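Local coordinates for beta-fructofuranosidase (Bifidobacterium adolescentis, PDB 6NOB), which probably hydrolyses terminal beta-D-fructofuranosyl residues of beta-fructofuranosides such as sucrose, at residues F402-W407 with S426-F431; R372-P377 with G390-Y395; Q314-W319 with F366-A371; T386-A391 with R406-D411. All coordinates share one frame; numbering follows the deposited sequence.

Interaction 1: F402-W407 with S426-F431; sequences FQQVRW and SDWCDF
At the open end of the beta hairpin built from strands 405-415 and 418-428, the indole of Trp428 is held between Arg406 on one face and Gln404 on the other. The guanidinium stands steeply on the ring, the two planes 79° apart, and NH1 of Arg406 sits 3.1 Å above the Trp428 plane, over its centre. This is a cation-pi contact, with CZ 4.3 Å from the centroid of the six-membered ring. Gln404 CB makes a CH-pi contact on the opposite face, 3.5 Å from the same centroid, and its bent chain carries NE2 to Asp430 O (2.9 Å). An alanine at Trp428 would probably leave the Arg406 guanidinium without its aromatic platform and open a gap beside Gln404 CB. NE of Arg406 gives a weak hydrogen bond to Ser426 OG (2.8 Å), a hydroxyl that also meets the side chain of Gln314, while a water joins NH2 to Asp427 OD1. In the five-bladed propeller of family 32 enzymes these two strands are the outer pair of a blade, here antiparallel at 150°. Backbone bonds link Trp407 N to Asp427 O (2.9 Å) and Cys429 N to Val405 O. Trp407 CG lies between its own backbone N and carbonyl carbon (chi1 61°), and the indole lies over the backbone of Asp427; CZ2 touches Asp427 CB at 3.5 Å. Cys429 SG approaches the edge of that indole, 3.8 Å from Trp407 CD1. The other carboxylate oxygen of Asp427, OD2, forms a salt bridge with Arg484.

Interaction 2: R372-P377 with G390-Y395; sequences RTYECP and GALMHY
Residues 372-377 and 390-395 run antiparallel, with Tyr374 facing Leu392 as a non-hydrogen-bonded pair and Glu375 facing Ala391 as a hydrogen-bonded one. Glu375 and Ala391 exchange two backbone bonds, and the ladder continues past the regular strands through Met393 N to Thr373 O (3.0 Å) and Arg372 N to Met393 O. Met393 makes the largest contribution. Its chain bends at both chi2 and chi3 and lies across Glu375, with CG 3.5 Å from Glu375 OE1 and SD 3.6 Å from Glu375 CD. Thr373 CG2 runs alongside the same thioether, 3.9 Å from Met393 SD. On the other face, Tyr374 CE1 meets Leu392 CD2 at 3.7 Å. A CB at Gly390 would probably clash with Tyr374 CD1. Arg372 is extended, CG anti to the backbone N (chi1 175°), and CD passes 3.7 Å from His394 ND1. The guanidinium and imidazole planes are 77° apart, and one water lies at the edge of both, joining Arg372 NH1 to His394 ND1, while salt bridges to Glu231 and Asp266 hold the guanidinium. Glu375 and Cys376 match the Glu-Cys signature of family 32, whose glutamate is the general acid/base in relatives, so Glu375 probably belongs to the active site; its OE2 forms a salt bridge with Arg268, and a bound di(hydroxyethyl)ether lies close by. The chain turns a corner at Cys376 before strand 377-382. Strand 268-273 is touched by Glu375, Met393 and Pro377, strand 285-295 by Pro377 and Tyr374, and strand 357-365 by Tyr374 and Leu392.

Interaction 3: Q314-W319 with F366-A371; sequences QNTGGW and FGHQIA
His368 reaches across to Thr316 and Gln314, joining the loop of residues 314-319 to the turn that follows strand 357-365. From CB the side chain sets out with CG anti to the carbonyl carbon (chi1 -59°). On one branch of the imidazole, ND1 bonds Asp365 OD2 and CE1 comes 3.3 Å from Gln314 O. On the other, CD2 lies 3.2 Å from Thr316 OG1. At the tip NE2 shares a short hydrogen bond with Thr316 OG1, 2.6 Å, the direction of which is open; the hydroxyl meets the ring at its edge, near the plane. Thr316 CG2 also touches His368 NE2, at 3.4 Å, and OG1 has a second partner in Tyr395 OH. With one nitrogen bonded to Asp365 and the other to Thr316, rotation of the ring is fixed. An alanine at His368 would probably cost both Thr316 OG1 and Asp365 OD2 a partner and open a gap between loop and turn. Beside it Gly367 CA passes 3.3 Å from Gln314 O in a CA-H...O contact, where a side chain would probably clash with that carbonyl. Asn315 OD1 accepts from Gly317 N, 2.8 Å, an Asx turn that shapes the loop. Residues 368-371 form a type I beta turn, from which Ile370 CD1 touches Trp319 CA (3.8 Å). The imidazole packs among Leu392 and Tyr395 of strand 385-396, Arg406 of strand 405-415 and Trp428 of strand 418-428, while Trp319 begins the short strand 319-320, which pairs with strand 385-396.

Interaction 4: T386-A391 with R406-D411; sequences TVAVGA and RWYAGD
Tyr408 turns the edge of its ring to Ala388, CD1 lying 3.2 Å from Ala388 O, near the ring plane, and 4.2 Å from Ala388 CB. The pair belongs to the beta hairpin of strands 385-396 and 405-415, neighbouring strands at the middle of one blade of the family 32 propeller. The two strands run antiparallel at 163°, their axes 4.5 Å apart at closest approach. Thr386 with Gly410, Ala388 with Tyr408 and Gly390 with Arg406 are hydrogen-bonded pairs, each joined by two backbone bonds; Tyr408 N to Ala388 O measures 2.6 Å. Between them Val387 faces Ala409 and Val389 faces Trp407 as non-hydrogen-bonded pairs, and Val389 CG2 rests 4.0 Å from Trp407 CB. Val387 CG2 meets Ala409 CB more loosely, at 4.4 Å. These two valines also pack on Phe380 of strand 377-382. On the face of Tyr408 and Ala388 the neighbour is Leu363 of strand 357-365, with Leu421 of strand 418-428 against Ala388. Tyr408 OH reaches beyond the hairpin to Asp365 OD2 and Tyr374 OH, two partners that fix the tip of the ring. Arg406 O, which accepts the backbone bond from Gly390 N, also takes a CA-H...O contact from Val389 CA at 3.3 Å.

In the fold
Along the chain interaction 3 closes first, interaction 2 follows, and interactions 4 and 1 come next, each beginning on the stretch where the one before ends. Interactions 2, 4 and 1 run across one antiparallel sheet, a blade of the propeller: strand 374-375 pairs with 385-396, that with 405-415, and that with 418-428. Their centres lie about 10 to 13 Å apart. Interaction 3 packs against this blade, with its centre about 11 Å from that of interaction 2 and about 12 Å from that of interaction 1, and meets it through Tyr395, Arg406 and Trp428. Glu375, probably an active-site residue, is thus joined through successive strands to the outer edge of the blade.

Interaction 1: F402-W407 with S426-F431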
# COMPACT_ATOMS: atom_id res chain seq x y z
N PHE A 402 -11.13 -9.58 7.15
CA PHE A 402 -11.86 -8.81 6.14
C PHE A 402 -10.94 -8.44 4.98
O PHE A 402 -9.85 -7.90 5.19
CB PHE A 402 -12.44 -7.55 6.79
CG PHE A 402 -13.29 -6.71 5.86
CD1 PHE A 402 -14.45 -7.21 5.31
CD2 PHE A 402 -12.93 -5.40 5.58
CE1 PHE A 402 -15.24 -6.43 4.48
CE2 PHE A 402 -13.71 -4.61 4.76
CZ PHE A 402 -14.87 -5.13 4.20
N GLN A 403 -11.39 -8.74 3.76
CA GLN A 403 -10.71 -8.36 2.52
C GLN A 403 -9.24 -8.79 2.54
O GLN A 403 -8.32 -7.99 2.40
CB GLN A 403 -10.87 -6.86 2.26
CG GLN A 403 -12.33 -6.42 2.15
CD GLN A 403 -12.52 -5.04 1.53
OE1 GLN A 403 -13.62 -4.70 1.09
NE2 GLN A 403 -11.46 -4.25 1.48
N GLN A 404 -9.05 -10.09 2.70
CA GLN A 404 -7.72 -10.67 2.64
C GLN A 404 -7.20 -10.68 1.21
O GLN A 404 -7.96 -10.69 0.24
CB GLN A 404 -7.75 -12.10 3.19
CG GLN A 404 -7.89 -12.18 4.69
CD GLN A 404 -6.57 -11.96 5.40
OE1 GLN A 404 -6.11 -10.82 5.55
NE2 GLN A 404 -5.94 -13.05 5.83
N VAL A 405 -5.87 -10.66 1.08
CA VAL A 405 -5.20 -10.72 -0.21
C VAL A 405 -4.80 -12.17 -0.46
O VAL A 405 -4.09 -12.77 0.35
CB VAL A 405 -3.98 -9.79 -0.25
CG1 VAL A 405 -3.18 -10.02 -1.52
CG2 VAL A 405 -4.43 -8.34 -0.14
N ARG A 406 -5.25 -12.73 -1.58
CA ARG A 406 -5.02 -14.13 -1.91
C ARG A 406 -3.98 -14.26 -3.02
O ARG A 406 -3.97 -13.46 -3.96
CB ARG A 406 -6.33 -14.80 -2.35
CG ARG A 406 -6.27 -16.31 -2.43
CD ARG A 406 -7.63 -16.95 -2.18
NE ARG A 406 -7.50 -18.36 -1.84
CZ ARG A 406 -7.30 -18.82 -0.61
NH1 ARG A 406 -7.20 -17.98 0.40
NH2 ARG A 406 -7.19 -20.13 -0.40
N TRP A 407 -3.12 -15.27 -2.90
CA TRP A 407 -2.21 -15.64 -3.98
C TRP A 407 -2.62 -16.98 -4.58
O TRP A 407 -3.16 -17.85 -3.89
CB TRP A 407 -0.75 -15.70 -3.50
CG TRP A 407 -0.44 -16.70 -2.41
CD1 TRP A 407 -0.33 -16.45 -1.08
CD2 TRP A 407 -0.19 -18.11 -2.57
NE1 TRP A 407 -0.03 -17.60 -0.40
CE2 TRP A 407 0.06 -18.64 -1.29
CE3 TRP A 407 -0.16 -18.97 -3.68
CZ2 TRP A 407 0.34 -19.99 -1.08
CZ3 TRP A 407 0.11 -20.31 -3.46
CH2 TRP A 407 0.36 -20.81 -2.17
N SER A 426 -3.52 -22.26 -3.57
CA SER A 426 -3.93 -20.91 -3.20
C SER A 426 -3.92 -20.78 -1.69
O SER A 426 -4.14 -21.76 -0.97
CB SER A 426 -5.32 -20.58 -3.77
OG SER A 426 -6.34 -20.76 -2.80
N ASP A 427 -3.68 -19.57 -1.21
CA ASP A 427 -3.67 -19.27 0.23
C ASP A 427 -3.58 -17.76 0.40
O ASP A 427 -3.46 -17.01 -0.57
CB ASP A 427 -2.53 -19.98 0.95
CG ASP A 427 -2.91 -20.41 2.35
OD1 ASP A 427 -3.69 -19.69 3.00
OD2 ASP A 427 -2.43 -21.48 2.79
N TRP A 428 -3.62 -17.32 1.66
CA TRP A 428 -3.50 -15.91 1.98
C TRP A 428 -2.04 -15.47 2.00
O TRP A 428 -1.16 -16.23 2.42
CB TRP A 428 -4.14 -15.61 3.34
CG TRP A 428 -5.60 -15.97 3.46
CD1 TRP A 428 -6.18 -16.71 4.46
CD2 TRP A 428 -6.67 -15.59 2.58
NE1 TRP A 428 -7.53 -16.83 4.24
CE2 TRP A 428 -7.85 -16.15 3.10
CE3 TRP A 428 -6.73 -14.84 1.40
CZ2 TRP A 428 -9.09 -15.98 2.47
CZ3 TRP A 428 -7.96 -14.67 0.79
CH2 TRP A 428 -9.12 -15.24 1.32
N CYS A 429 -1.80 -14.23 1.57
CA CYS A 429 -0.45 -13.66 1.65
C CYS A 429 -0.07 -13.31 3.08
O CYS A 429 1.11 -13.31 3.43
CB CYS A 429 -0.35 -12.40 0.79
SG CYS A 429 -0.53 -12.64 -0.99
N ASP A 430 -1.06 -13.00 3.93
CA ASP A 430 -0.80 -12.50 5.27
C ASP A 430 -1.94 -12.94 6.17
O ASP A 430 -3.10 -12.60 5.91
CB ASP A 430 -0.67 -10.97 5.26
CG ASP A 430 -0.07 -10.43 6.54
OD1 ASP A 430 -0.75 -10.48 7.59
OD2 ASP A 430 1.08 -9.95 6.49
N PHE A 431 -1.63 -13.69 7.23
CA PHE A 431 -2.66 -14.26 8.08
C PHE A 431 -3.11 -13.33 9.19
O PHE A 431 -3.88 -13.75 10.07
CB PHE A 431 -2.19 -15.61 8.65
CG PHE A 431 -1.10 -15.52 9.69
CD1 PHE A 431 -1.40 -15.29 11.03
CD2 PHE A 431 0.23 -15.74 9.34
CE1 PHE A 431 -0.40 -15.23 11.98
CE2 PHE A 431 1.24 -15.69 10.29
CZ PHE A 431 0.92 -15.43 11.62
O HOH W 1 -3.49 -12.14 2.85
O HOH W 2 -6.45 -19.90 2.26

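Interaction 2: R372-P377 with G390-Y395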
# COMPACT_ATOMS: atom_id res chain seq x y z
N ARG A 372 -17.31 -9.24 -3.78
CA ARG A 372 -17.84 -8.30 -4.77
C ARG A 372 -16.99 -8.28 -6.03
O ARG A 372 -17.49 -8.43 -7.15
CB ARG A 372 -17.94 -6.89 -4.18
CG ARG A 372 -18.37 -5.86 -5.22
CD ARG A 372 -18.10 -4.44 -4.77
NE ARG A 372 -18.50 -3.48 -5.79
CZ ARG A 372 -19.69 -2.89 -5.82
NH1 ARG A 372 -20.59 -3.16 -4.90
NH2 ARG A 372 -19.97 -2.02 -6.79
N THR A 373 -15.68 -8.07 -5.87
CA THR A 373 -14.79 -7.86 -7.00
C THR A 373 -13.35 -7.92 -6.49
O THR A 373 -13.10 -7.95 -5.28
CB THR A 373 -15.08 -6.53 -7.70
OG1 THR A 373 -14.37 -6.46 -8.94
CG2 THR A 373 -14.66 -5.36 -6.82
N TYR A 374 -12.42 -7.93 -7.43
CA TYR A 374 -11.00 -7.89 -7.11
C TYR A 374 -10.55 -6.45 -6.88
O TYR A 374 -11.17 -5.49 -7.35
CB TYR A 374 -10.17 -8.51 -8.23
CG TYR A 374 -9.89 -9.99 -8.09
CD1 TYR A 374 -9.28 -10.50 -6.94
CD2 TYR A 374 -10.21 -10.87 -9.11
CE1 TYR A 374 -9.02 -11.85 -6.82
CE2 TYR A 374 -9.95 -12.22 -9.00
CZ TYR A 374 -9.36 -12.71 -7.85
OH TYR A 374 -9.10 -14.06 -7.74
N GLU A 375 -9.44 -6.31 -6.16
CA GLU A 375 -8.72 -5.06 -6.06
C GLU A 375 -7.22 -5.36 -6.08
O GLU A 375 -6.78 -6.36 -5.52
CB GLU A 375 -9.09 -4.28 -4.79
CG GLU A 375 -10.39 -3.48 -4.93
CD GLU A 375 -10.57 -2.45 -3.83
OE1 GLU A 375 -10.35 -2.78 -2.65
OE2 GLU A 375 -10.95 -1.30 -4.16
N CYS A 376 -6.46 -4.50 -6.76
CA CYS A 376 -5.01 -4.55 -6.83
C CYS A 376 -4.50 -5.92 -7.27
O CYS A 376 -3.88 -6.64 -6.48
CB CYS A 376 -4.40 -4.17 -5.47
SG CYS A 376 -4.88 -2.51 -4.92
N PRO A 377 -4.72 -6.31 -8.52
CA PRO A 377 -4.23 -7.60 -9.00
C PRO A 377 -2.76 -7.52 -9.39
O PRO A 377 -2.16 -6.45 -9.49
CB PRO A 377 -5.11 -7.87 -10.22
CG PRO A 377 -5.35 -6.50 -10.78
CD PRO A 377 -5.45 -5.58 -9.58
N GLY A 390 -4.33 -11.10 -5.62
CA GLY A 390 -5.43 -10.16 -5.66
C GLY A 390 -6.21 -10.16 -4.36
O GLY A 390 -6.17 -11.13 -3.60
N ALA A 391 -6.92 -9.07 -4.13
CA ALA A 391 -7.69 -8.87 -2.91
C ALA A 391 -9.18 -9.04 -3.18
O ALA A 391 -9.68 -8.68 -4.26
CB ALA A 391 -7.42 -7.48 -2.31
N LEU A 392 -9.90 -9.57 -2.19
CA LEU A 392 -11.30 -9.93 -2.33
C LEU A 392 -12.17 -8.93 -1.58
O LEU A 392 -12.20 -8.92 -0.35
CB LEU A 392 -11.54 -11.35 -1.82
CG LEU A 392 -10.76 -12.42 -2.60
CD1 LEU A 392 -10.76 -13.74 -1.85
CD2 LEU A 392 -11.35 -12.58 -3.99
N MET A 393 -12.88 -8.09 -2.33
CA MET A 393 -13.68 -7.03 -1.72
C MET A 393 -14.91 -7.59 -1.02
O MET A 393 -15.54 -8.54 -1.50
CB MET A 393 -14.13 -6.03 -2.79
CG MET A 393 -13.14 -4.92 -3.08
SD MET A 393 -13.99 -3.40 -3.54
CE MET A 393 -14.53 -2.82 -1.93
N HIS A 394 -15.25 -6.99 0.12
CA HIS A 394 -16.50 -7.25 0.81
C HIS A 394 -16.65 -8.72 1.18
O HIS A 394 -17.73 -9.31 1.08
CB HIS A 394 -17.70 -6.78 -0.02
CG HIS A 394 -17.73 -5.30 -0.24
ND1 HIS A 394 -18.58 -4.70 -1.15
CD2 HIS A 394 -17.01 -4.30 0.32
CE1 HIS A 394 -18.39 -3.39 -1.13
NE2 HIS A 394 -17.44 -3.12 -0.25
N TYR A 395 -15.54 -9.33 1.62
CA TYR A 395 -15.55 -10.73 2.01
C TYR A 395 -14.71 -10.89 3.27
O TYR A 395 -13.57 -10.43 3.33
CB TYR A 395 -15.00 -11.63 0.90
CG TYR A 395 -14.79 -13.06 1.32
CD1 TYR A 395 -15.87 -13.94 1.42
CD2 TYR A 395 -13.53 -13.55 1.63
CE1 TYR A 395 -15.69 -15.25 1.82
CE2 TYR A 395 -13.34 -14.86 2.03
CZ TYR A 395 -14.42 -15.71 2.12
OH TYR A 395 -14.24 -17.02 2.52
O HOH W 3 -20.78 -5.18 -3.01

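Interaction 3: Q314-W319 with F366-A371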
# COMPACT_ATOMS: atom_id res chain seq x y z
N GLN A 314 -10.81 -23.10 -4.25
CA GLN A 314 -10.73 -23.23 -2.80
C GLN A 314 -11.63 -22.21 -2.12
O GLN A 314 -11.58 -21.01 -2.43
CB GLN A 314 -9.29 -23.08 -2.30
CG GLN A 314 -9.09 -23.72 -0.92
CD GLN A 314 -7.84 -23.25 -0.21
OE1 GLN A 314 -6.77 -23.12 -0.81
NE2 GLN A 314 -7.96 -23.00 1.09
N ASN A 315 -12.46 -22.68 -1.20
CA ASN A 315 -13.47 -21.86 -0.53
C ASN A 315 -13.10 -21.78 0.94
O ASN A 315 -13.22 -22.77 1.67
CB ASN A 315 -14.86 -22.46 -0.73
CG ASN A 315 -15.97 -21.51 -0.33
OD1 ASN A 315 -15.83 -20.73 0.62
ND2 ASN A 315 -17.08 -21.57 -1.05
N THR A 316 -12.68 -20.60 1.39
CA THR A 316 -12.31 -20.40 2.78
C THR A 316 -13.52 -20.25 3.70
O THR A 316 -13.34 -19.93 4.88
CB THR A 316 -11.36 -19.20 2.92
OG1 THR A 316 -11.96 -18.04 2.33
CG2 THR A 316 -10.04 -19.48 2.23
N GLY A 317 -14.73 -20.47 3.19
CA GLY A 317 -15.89 -20.63 4.04
C GLY A 317 -16.33 -19.40 4.80
O GLY A 317 -16.90 -19.52 5.88
N GLY A 318 -16.08 -18.21 4.26
CA GLY A 318 -16.47 -16.97 4.90
C GLY A 318 -17.84 -16.50 4.49
O GLY A 318 -18.72 -17.29 4.14
N TRP A 319 -18.03 -15.18 4.53
CA TRP A 319 -19.33 -14.60 4.22
C TRP A 319 -19.15 -13.22 3.60
O TRP A 319 -18.08 -12.62 3.66
CB TRP A 319 -20.22 -14.50 5.47
CG TRP A 319 -19.70 -13.58 6.54
CD1 TRP A 319 -19.98 -12.25 6.69
CD2 TRP A 319 -18.83 -13.93 7.63
NE1 TRP A 319 -19.33 -11.75 7.80
CE2 TRP A 319 -18.62 -12.75 8.39
CE3 TRP A 319 -18.20 -15.11 8.03
CZ2 TRP A 319 -17.81 -12.73 9.53
CZ3 TRP A 319 -17.40 -15.09 9.16
CH2 TRP A 319 -17.21 -13.90 9.90
N PHE A 366 -13.92 -18.60 -8.15
CA PHE A 366 -15.24 -19.15 -7.84
C PHE A 366 -15.32 -19.69 -6.42
O PHE A 366 -16.42 -19.77 -5.87
CB PHE A 366 -15.62 -20.24 -8.84
CG PHE A 366 -16.39 -19.72 -10.01
CD1 PHE A 366 -15.74 -19.20 -11.12
CD2 PHE A 366 -17.78 -19.73 -10.00
CE1 PHE A 366 -16.45 -18.71 -12.20
CE2 PHE A 366 -18.50 -19.25 -11.08
CZ PHE A 366 -17.83 -18.73 -12.18
N GLY A 367 -14.19 -20.05 -5.81
CA GLY A 367 -14.20 -20.39 -4.40
C GLY A 367 -14.65 -19.24 -3.53
O GLY A 367 -15.23 -19.46 -2.46
N HIS A 368 -14.41 -18.01 -3.97
CA HIS A 368 -14.82 -16.81 -3.26
C HIS A 368 -15.72 -15.95 -4.13
O HIS A 368 -15.59 -14.72 -4.18
CB HIS A 368 -13.61 -16.02 -2.78
CG HIS A 368 -12.71 -16.80 -1.87
ND1 HIS A 368 -11.49 -17.31 -2.28
CD2 HIS A 368 -12.86 -17.18 -0.58
CE1 HIS A 368 -10.93 -17.96 -1.27
NE2 HIS A 368 -11.74 -17.89 -0.23
N GLN A 369 -16.66 -16.58 -4.84
CA GLN A 369 -17.51 -15.86 -5.77
C GLN A 369 -18.48 -14.91 -5.09
O GLN A 369 -19.04 -14.04 -5.76
CB GLN A 369 -18.28 -16.85 -6.65
CG GLN A 369 -19.44 -17.52 -5.97
CD GLN A 369 -20.39 -18.15 -6.96
OE1 GLN A 369 -20.44 -19.37 -7.11
NE2 GLN A 369 -21.15 -17.31 -7.66
N ILE A 370 -18.70 -15.05 -3.78
CA ILE A 370 -19.56 -14.09 -3.09
C ILE A 370 -18.85 -12.77 -2.85
O ILE A 370 -19.52 -11.77 -2.54
CB ILE A 370 -20.08 -14.66 -1.76
CG1 ILE A 370 -18.92 -15.03 -0.83
CG2 ILE A 370 -20.97 -15.87 -2.01
CD1 ILE A 370 -19.38 -15.49 0.54
N ALA A 371 -17.53 -12.72 -2.97
CA ALA A 371 -16.83 -11.44 -2.90
C ALA A 371 -17.27 -10.54 -4.05
O ALA A 371 -17.58 -11.02 -5.15
CB ALA A 371 -15.32 -11.65 -2.93

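Interaction 4: T386-A391 with R406-D411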
# COMPACT_ATOMS: atom_id res chain seq x y z
N THR A 386 3.95 -19.51 -12.30
CA THR A 386 3.14 -18.31 -12.48
C THR A 386 2.29 -18.07 -11.23
O THR A 386 1.66 -19.00 -10.71
CB THR A 386 2.23 -18.44 -13.71
OG1 THR A 386 3.04 -18.56 -14.89
CG2 THR A 386 1.33 -17.21 -13.84
N VAL A 387 2.28 -16.83 -10.76
CA VAL A 387 1.59 -16.46 -9.53
C VAL A 387 0.65 -15.29 -9.81
O VAL A 387 1.06 -14.30 -10.41
CB VAL A 387 2.58 -16.09 -8.41
CG1 VAL A 387 1.82 -15.71 -7.14
CG2 VAL A 387 3.55 -17.23 -8.14
N ALA A 388 -0.60 -15.42 -9.37
CA ALA A 388 -1.55 -14.31 -9.37
C ALA A 388 -1.87 -13.92 -7.93
O ALA A 388 -2.01 -14.78 -7.06
CB ALA A 388 -2.84 -14.68 -10.11
N VAL A 389 -1.96 -12.61 -7.69
CA VAL A 389 -2.22 -12.06 -6.37
C VAL A 389 -3.33 -11.02 -6.50
O VAL A 389 -3.28 -10.17 -7.39
CB VAL A 389 -0.96 -11.42 -5.76
CG1 VAL A 389 -1.26 -10.84 -4.40
CG2 VAL A 389 0.16 -12.45 -5.66
N GLY A 390 -4.33 -11.10 -5.62
CA GLY A 390 -5.43 -10.16 -5.66
C GLY A 390 -6.21 -10.16 -4.36
O GLY A 390 -6.17 -11.13 -3.60
N ALA A 391 -6.92 -9.07 -4.13
CA ALA A 391 -7.69 -8.87 -2.91
C ALA A 391 -9.18 -9.04 -3.18
O ALA A 391 -9.68 -8.68 -4.26
CB ALA A 391 -7.42 -7.48 -2.31
N ARG A 406 -5.25 -12.73 -1.58
CA ARG A 406 -5.02 -14.13 -1.91
C ARG A 406 -3.98 -14.26 -3.02
O ARG A 406 -3.97 -13.46 -3.96
CB ARG A 406 -6.33 -14.80 -2.35
CG ARG A 406 -6.27 -16.31 -2.43
CD ARG A 406 -7.63 -16.95 -2.18
NE ARG A 406 -7.50 -18.36 -1.84
CZ ARG A 406 -7.30 -18.82 -0.61
NH1 ARG A 406 -7.20 -17.98 0.40
NH2 ARG A 406 -7.19 -20.13 -0.40
N TRP A 407 -3.12 -15.27 -2.90
CA TRP A 407 -2.21 -15.64 -3.98
C TRP A 407 -2.62 -16.98 -4.58
O TRP A 407 -3.16 -17.85 -3.89
CB TRP A 407 -0.75 -15.70 -3.50
CG TRP A 407 -0.44 -16.70 -2.41
CD1 TRP A 407 -0.33 -16.45 -1.08
CD2 TRP A 407 -0.19 -18.11 -2.57
NE1 TRP A 407 -0.03 -17.60 -0.40
CE2 TRP A 407 0.06 -18.64 -1.29
CE3 TRP A 407 -0.16 -18.97 -3.68
CZ2 TRP A 407 0.34 -19.99 -1.08
CZ3 TRP A 407 0.11 -20.31 -3.46
CH2 TRP A 407 0.36 -20.81 -2.17
N TYR A 408 -2.37 -17.12 -5.88
CA TYR A 408 -2.71 -18.33 -6.62
C TYR A 408 -1.51 -18.71 -7.47
O TYR A 408 -1.04 -17.90 -8.28
CB TYR A 408 -3.94 -18.11 -7.52
CG TYR A 408 -5.08 -17.32 -6.91
CD1 TYR A 408 -4.99 -15.94 -6.76
CD2 TYR A 408 -6.25 -17.95 -6.50
CE1 TYR A 408 -6.03 -15.21 -6.22
CE2 TYR A 408 -7.29 -17.23 -5.95
CZ TYR A 408 -7.18 -15.87 -5.81
OH TYR A 408 -8.22 -15.14 -5.27
N ALA A 409 -1.02 -19.93 -7.31
CA ALA A 409 0.18 -20.39 -8.01
C ALA A 409 -0.15 -21.57 -8.91
O ALA A 409 -0.93 -22.46 -8.53
CB ALA A 409 1.27 -20.79 -7.01
N GLY A 410 0.44 -21.58 -10.10
CA GLY A 410 0.18 -22.66 -11.04
C GLY A 410 0.88 -22.43 -12.36
O GLY A 410 1.88 -21.71 -12.43
N ASP A 411 0.34 -23.05 -13.40
CA ASP A 411 0.91 -22.98 -14.74
C ASP A 411 -0.01 -22.17 -15.65
O ASP A 411 -1.22 -22.45 -15.72
CB ASP A 411 1.12 -24.38 -15.32
CG ASP A 411 1.83 -25.31 -14.37
OD1 ASP A 411 2.74 -24.84 -13.64
OD2 ASP A 411 1.50 -26.51 -14.34